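PDB 3ZZO: protein Diedel, which acts as a secreted cytokine that promotes survival after Sindbis virus infection by suppressing the immune deficiency pathway and limits intestinal stem cell proliferation after bacterial infection. Local coordinates for residues P51-I54 and F55-C59; Q70-V73 and R74-Q78. All blocks are in the same frame, centred on the assembly; numbering follows the deposited sequence.

Interaction 1. Residues P51-I54 and F55-C59. Unlike the reference sequence in segment 51-54: Pro51 (reference Ser).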
ATOM      1  N   PRO A  51      -8.625   5.701  13.457  1.00  6.44           N
ATOM      2  CA  PRO A  51      -9.365   4.485  13.773  1.00  7.23           C
ATOM      3  C   PRO A  51     -10.687   4.350  13.030  1.00  6.90           C
ATOM      4  O   PRO A  51     -11.333   5.340  12.697  1.00  7.48           O
ATOM      5  CB  PRO A  51      -9.630   4.649  15.266  1.00  9.25           C
ATOM      6  CG  PRO A  51      -8.687   5.628  15.788  1.00  9.97           C
ATOM      7  CD  PRO A  51      -8.270   6.491  14.664  1.00  7.16           C
ATOM      8  N   CYS A  52     -11.104   3.098  12.870  1.00  6.99           N
ATOM      9  CA  CYS A  52     -12.336   2.743  12.165  1.00  6.80           C
ATOM     10  C   CYS A  52     -13.269   2.006  13.075  1.00  6.56           C
ATOM     11  O   CYS A  52     -12.897   1.554  14.173  1.00  6.63           O
ATOM     12  CB  CYS A  52     -12.022   1.853  10.956  1.00  7.50           C
ATOM     13  SG  CYS A  52     -10.905   2.661   9.721  1.00  8.01           S
ATOM     14  N   ASN A  53     -14.511   1.860  12.608  1.00  7.27           N
ATOM     15  CA  ASN A  53     -15.508   1.160  13.382  1.00  8.09           C
ATOM     16  C   ASN A  53     -15.337  -0.352  13.223  1.00  7.78           C
ATOM     17  O   ASN A  53     -14.395  -0.848  12.597  1.00  8.12           O
ATOM     18  CB  ASN A  53     -16.936   1.677  13.049  1.00  8.58           C
ATOM     19  CG  ASN A  53     -17.546   1.124  11.778  1.00  9.39           C
ATOM     20  OD1 ASN A  53     -16.981   0.253  11.088  1.00  8.34           O
ATOM     21  ND2 ASN A  53     -18.740   1.633  11.456  1.00 10.40           N
ATOM     22  N   ILE A  54     -16.277  -1.093  13.829  1.00  8.34           N
ATOM     23  CA  ILE A  54     -16.221  -2.540  13.870  1.00  9.02           C
ATOM     24  C   ILE A  54     -16.124  -3.207  12.514  1.00  9.89           C
ATOM     25  O   ILE A  54     -15.559  -4.297  12.443  1.00 10.64           O
ATOM     26  CB  ILE A  54     -17.454  -3.065  14.652  1.00  9.44           C
ATOM     27  CG1 ILE A  54     -17.365  -4.562  14.966  1.00 10.31           C
ATOM     28  CG2 ILE A  54     -18.785  -2.724  13.951  1.00 10.30           C
ATOM     29  CD1 ILE A  54     -18.372  -5.028  15.995  1.00 11.68           C
ATOM     30  N   PHE A  55     -16.606  -2.545  11.465  1.00  9.41           N
ATOM     31  CA  PHE A  55     -16.594  -3.037  10.099  1.00 10.79           C
ATOM     32  C   PHE A  55     -15.494  -2.477   9.214  1.00  9.75           C
ATOM     33  O   PHE A  55     -15.387  -2.836   8.030  1.00 10.89           O
ATOM     34  CB  PHE A  55     -17.951  -2.700   9.427  1.00 13.15           C
ATOM     35  CG  PHE A  55     -19.175  -3.166  10.166  1.00 14.20           C
ATOM     36  CD1 PHE A  55     -19.314  -4.493  10.416  1.00 17.08           C
ATOM     37  CD2 PHE A  55     -20.113  -2.271  10.691  1.00 15.19           C
ATOM     38  CE1 PHE A  55     -20.443  -4.979  11.172  1.00 19.73           C
ATOM     39  CE2 PHE A  55     -21.212  -2.721  11.407  1.00 18.55           C
ATOM     40  CZ  PHE A  55     -21.357  -4.057  11.663  1.00 16.94           C
ATOM     41  N   GLY A  56     -14.658  -1.588   9.765  1.00  8.26           N
ATOM     42  CA  GLY A  56     -13.680  -0.893   8.952  1.00  7.95           C
ATOM     43  C   GLY A  56     -14.214   0.344   8.276  1.00  8.21           C
ATOM     44  O   GLY A  56     -13.645   0.784   7.260  1.00  9.05           O
ATOM     45  N   CYS A  57     -15.279   0.911   8.851  1.00  7.73           N
ATOM     46  CA  CYS A  57     -16.005   2.012   8.218  1.00  9.01           C
ATOM     47  C   CYS A  57     -16.123   3.196   9.176  1.00  8.52           C
ATOM     48  O   CYS A  57     -15.775   3.124  10.362  1.00  8.29           O
ATOM     49  CB  CYS A  57     -17.384   1.546   7.807  1.00  9.58           C
ATOM     50  SG  CYS A  57     -17.395  -0.046   6.900  1.00 12.76           S
ATOM     51  N   ASN A  58     -16.618   4.292   8.635  1.00  9.28           N
ATOM     52  CA  ASN A  58     -16.802   5.502   9.412  1.00  9.35           C
ATOM     53  C   ASN A  58     -15.526   5.877  10.192  1.00  8.17           C
ATOM     54  O   ASN A  58     -15.556   6.226  11.379  1.00  8.85           O
ATOM     55  CB  ASN A  58     -17.978   5.361  10.361  0.50 10.58           C
ATOM     56  CG  ASN A  58     -19.326   5.480   9.684  0.50 13.14           C
ATOM     57  OD1 ASN A  58     -20.323   5.051  10.255  0.50 17.80           O
ATOM     58  ND2 ASN A  58     -19.379   6.114   8.536  0.50 13.22           N
ATOM     59  N   CYS A  59     -14.398   5.801   9.485  1.00  7.99           N
ATOM     60  CA  CYS A  59     -13.114   6.019  10.103  1.00  7.61           C
ATOM     61  C   CYS A  59     -12.903   7.489  10.388  1.00  7.54           C
ATOM     62  O   CYS A  59     -13.404   8.346   9.682  1.00  8.20           O
ATOM     63  CB  CYS A  59     -12.010   5.492   9.191  1.00  7.54           C
ATOM     64  SG  CYS A  59     -12.207   3.791   8.617  1.00  8.17           S
TER
HETATM   65  O   HOH W   1     -19.843   3.817  13.122  1.00 15.72           O
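Ile54 lays its CG2 methyl over the centre of the Phe55 ring, 3.5 Å from the ring centroid to CG2. The methyl lies 11° off the ring normal, so this is a CH-pi contact onto the face. Phe55 CG stands anti to its own carbonyl carbon (chi1 -54°), which brings the ring back beside Ile54. The two residues form the corner of a type I beta turn from Asn53 to Gly56. The turn is closed by Gly56 N to Asn53 O at 2.9 Å. Asn53 also folds its amide into the bend, an Asx turn. Its OD1 accepts from Phe55 N at 2.8 Å and from Cys57 N at 2.9 Å. These donors come from opposite faces of the amide plane, which should fix the amide's rotation. This loop, outside the sheet and helix, probably belongs to SD2, the subdomain of loops linked by four disulfide bridges. Gly56 takes a positive phi, a conformation suited to glycine. Asn53 N donates to Cys57 O at 2.9 Å. Next to this bond the disulfide joins Cys52 SG to Cys59 SG at 2.0 Å, with chi3 103°. Cys57 SG bonds instead to Cys2, tying the turn to the N-terminal segment. A water accepts from Asn53 ND2 at 3.0 Å.

Interaction 2. Residues Q70-V73 and R74-Q78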
ATOM      1  N   GLN A  70       0.482   4.030  -8.003  1.00  5.88           N
ATOM      2  CA  GLN A  70       1.116   5.143  -8.725  1.00  6.06           C
ATOM      3  C   GLN A  70       1.761   6.113  -7.747  1.00  6.13           C
ATOM      4  O   GLN A  70       2.878   6.592  -7.966  1.00  6.03           O
ATOM      5  CB  GLN A  70       0.012   5.803  -9.582  1.00  6.51           C
ATOM      6  CG  GLN A  70       0.525   6.831 -10.563  1.00  6.67           C
ATOM      7  CD  GLN A  70      -0.553   7.250 -11.529  1.00  7.46           C
ATOM      8  OE1 GLN A  70      -1.654   6.706 -11.535  1.00  8.79           O
ATOM      9  NE2 GLN A  70      -0.247   8.157 -12.438  1.00  8.48           N
ATOM     10  N   GLU A  71       1.096   6.351  -6.624  1.00  6.17           N
ATOM     11  CA  GLU A  71       1.643   7.188  -5.548  1.00  6.12           C
ATOM     12  C   GLU A  71       2.792   6.500  -4.792  1.00  6.18           C
ATOM     13  O   GLU A  71       3.734   7.159  -4.385  1.00  6.33           O
ATOM     14  CB  GLU A  71       0.549   7.608  -4.594  1.00  6.61           C
ATOM     15  CG  GLU A  71       1.009   8.621  -3.596  1.00  8.31           C
ATOM     16  CD  GLU A  71      -0.078   9.429  -2.977  1.00 11.05           C
ATOM     17  OE1 GLU A  71      -1.233   9.369  -3.421  1.00 14.58           O
ATOM     18  OE2 GLU A  71       0.233  10.161  -1.987  1.00 13.15           O
ATOM     19  N   PHE A  72       2.713   5.178  -4.620  1.00  6.01           N
ATOM     20  CA  PHE A  72       3.816   4.419  -4.027  1.00  5.88           C
ATOM     21  C   PHE A  72       5.087   4.611  -4.852  1.00  6.20           C
ATOM     22  O   PHE A  72       6.164   4.866  -4.313  1.00  6.43           O
ATOM     23  CB  PHE A  72       3.449   2.926  -3.953  1.00  6.48           C
ATOM     24  CG  PHE A  72       4.542   2.079  -3.375  1.00  6.49           C
ATOM     25  CD1 PHE A  72       4.798   2.104  -2.035  1.00  7.25           C
ATOM     26  CD2 PHE A  72       5.314   1.257  -4.177  1.00  8.28           C
ATOM     27  CE1 PHE A  72       5.828   1.316  -1.495  1.00  8.11           C
ATOM     28  CE2 PHE A  72       6.352   0.507  -3.638  1.00  8.86           C
ATOM     29  CZ  PHE A  72       6.581   0.544  -2.304  1.00  8.84           C
ATOM     30  N   VAL A  73       4.968   4.552  -6.179  1.00  5.82           N
ATOM     31  CA  VAL A  73       6.111   4.804  -7.048  1.00  6.23           C
ATOM     32  C   VAL A  73       6.566   6.261  -6.909  1.00  6.13           C
ATOM     33  O   VAL A  73       7.746   6.545  -6.772  1.00  6.70           O
ATOM     34  CB  VAL A  73       5.787   4.464  -8.520  1.00  6.28           C
ATOM     35  CG1 VAL A  73       6.961   4.812  -9.425  1.00  7.36           C
ATOM     36  CG2 VAL A  73       5.431   2.993  -8.644  1.00  7.03           C
ATOM     37  N   ARG A  74       5.601   7.187  -6.958  1.00  6.00           N
ATOM     38  CA  ARG A  74       5.926   8.628  -6.943  1.00  6.44           C
ATOM     39  C   ARG A  74       6.675   9.010  -5.687  1.00  6.12           C
ATOM     40  O   ARG A  74       7.703   9.679  -5.756  1.00  7.20           O
ATOM     41  CB  ARG A  74       4.642   9.428  -7.054  1.00  6.30           C
ATOM     42  CG  ARG A  74       4.891  10.893  -7.385  1.00  7.18           C
ATOM     43  CD  ARG A  74       3.626  11.728  -7.403  1.00  7.94           C
ATOM     44  NE  ARG A  74       2.675  11.226  -8.380  1.00  7.89           N
ATOM     45  CZ  ARG A  74       1.532  10.630  -8.131  1.00  8.22           C
ATOM     46  NH1 ARG A  74       1.039  10.508  -6.893  1.00  8.87           N
ATOM     47  NH2 ARG A  74       0.826  10.156  -9.138  1.00  8.79           N
ATOM     48  N   ARG A  75       6.150   8.633  -4.534  1.00  6.43           N
ATOM     49  CA  ARG A  75       6.762   9.086  -3.283  1.00  7.64           C
ATOM     50  C   ARG A  75       8.108   8.432  -3.004  1.00  7.99           C
ATOM     51  O   ARG A  75       8.879   8.921  -2.195  1.00 10.30           O
ATOM     52  CB  ARG A  75       5.783   9.005  -2.156  1.00 11.41           C
ATOM     53  CG  ARG A  75       5.477   7.694  -1.692  1.00 12.09           C
ATOM     54  CD  ARG A  75       4.208   7.788  -0.729  1.00 13.56           C
ATOM     55  NE  ARG A  75       4.468   8.624   0.421  1.00 15.27           N
ATOM     56  CZ  ARG A  75       3.535   9.408   1.034  1.00 17.88           C
ATOM     57  NH1 ARG A  75       2.252   9.483   0.660  1.00 15.40           N
ATOM     58  NH2 ARG A  75       3.926  10.139   2.031  1.00 19.29           N
ATOM     59  N   ASN A  76       8.396   7.336  -3.691  1.00  6.97           N
ATOM     60  CA  ASN A  76       9.653   6.622  -3.541  1.00  7.13           C
ATOM     61  C   ASN A  76      10.534   6.772  -4.768  1.00  7.11           C
ATOM     62  O   ASN A  76      11.348   5.898  -5.088  1.00  8.00           O
ATOM     63  CB  ASN A  76       9.322   5.161  -3.250  1.00  7.30           C
ATOM     64  CG  ASN A  76       8.683   5.004  -1.907  1.00  7.72           C
ATOM     65  OD1 ASN A  76       7.548   4.453  -1.770  1.00  9.14           O
ATOM     66  ND2 ASN A  76       9.340   5.471  -0.880  1.00  7.35           N
ATOM     67  N   GLN A  77      10.444   7.937  -5.417  1.00  6.99           N
ATOM     68  CA  GLN A  77      11.256   8.281  -6.555  1.00  7.63           C
ATOM     69  C   GLN A  77      12.719   7.942  -6.365  1.00  7.90           C
ATOM     70  O   GLN A  77      13.393   7.466  -7.281  1.00  8.69           O
ATOM     71  CB  GLN A  77      11.098   9.759  -6.842  1.00  7.17           C
ATOM     72  CG  GLN A  77      11.868  10.196  -8.071  1.00  7.71           C
ATOM     73  CD  GLN A  77      11.760  11.667  -8.399  1.00  7.86           C
ATOM     74  OE1 GLN A  77      11.205  12.455  -7.626  1.00  9.38           O
ATOM     75  NE2 GLN A  77      12.273  12.047  -9.536  1.00  9.92           N
ATOM     76  N   GLN A  78      13.242   8.245  -5.187  1.00  8.85           N
ATOM     77  CA  GLN A  78      14.672   8.038  -4.953  1.00 10.61           C
ATOM     78  C   GLN A  78      15.151   6.631  -5.058  1.00  9.93           C
ATOM     79  O   GLN A  78      16.362   6.401  -5.251  1.00 11.92           O
ATOM     80  CB  GLN A  78      15.089   8.624  -3.587  1.00 11.56           C
ATOM     81  CG  GLN A  78      14.531   7.883  -2.380  1.00 14.21           C
ATOM     82  CD  GLN A  78      14.770   8.556  -1.057  1.00 18.85           C
ATOM     83  OE1 GLN A  78      13.842   8.624  -0.239  1.00 25.78           O
ATOM     84  NE2 GLN A  78      15.957   9.047  -0.851  1.00 23.79           N
TER
HETATM   85  O   HOH W   2      10.230   5.218  -8.010  1.00 10.65           O
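This is a local contact along the last turns of helix 69-75, the helix that covers the antiparallel sheet of the ferredoxin-like subdomain SD1. Two backbone bonds continue the helix: Arg74 N to Gln70 O at 3.0 Å, and Arg75 N to Glu71 O at 2.8 Å. Beyond these, Asn76 N makes weak bonds to Phe72 O and Val73 O. Buried Phe72 points to the sheet, where it meets Phe11 edge-to-face and packs on Val33 and Ile35. The charged side chains run along the outer part of the helix. Arg74 bends at chi3 (-59°) and brings its guanidinium back beside the preceding turn. Its NH1 packs on Glu71 CB at 3.7 Å, and its NH2 on Gln70 CG at 3.6 Å. The main partner of this guanidinium is Asp67, through a salt bridge. Asp67 also gives its backbone N to Glu71 OE1, so one residue engages both side chains. Glu71 OE2 makes a long salt bridge of 3.4 Å to Arg75 NH1. The carboxylate and guanidinium planes are nearly parallel (1° apart) but offset, and OE2 meets the guanidinium obliquely. Arg75 NH1 also donates to Asp38 O, which gives it a second hold outside the helix. A water donates to Val73 O at 3.1 Å and to Asn76 O at 3.2 Å.

Overall arrangement
The two contacts probably sit in different subdomains, and lie on opposite sides of the chain's centre. Their centres are 27 Å apart and their nearest atoms about 17 Å apart, so they do not touch. Along the chain they come in series: interaction 1 closes in the long loop after strand 31-35, and interaction 2 opens on the helix that follows it. Interaction 1 is held by covalent sulfur bridges and a compact turn. Interaction 2 relies on helix bonds, charge pairs and apolar packing against the sheet. A thiocyanate ion lies about 4 Å from the Cys52 side chain, and a 1,2-ethanediol about 4 Å from that of Gln70. Both are probably from the crystallisation liquor.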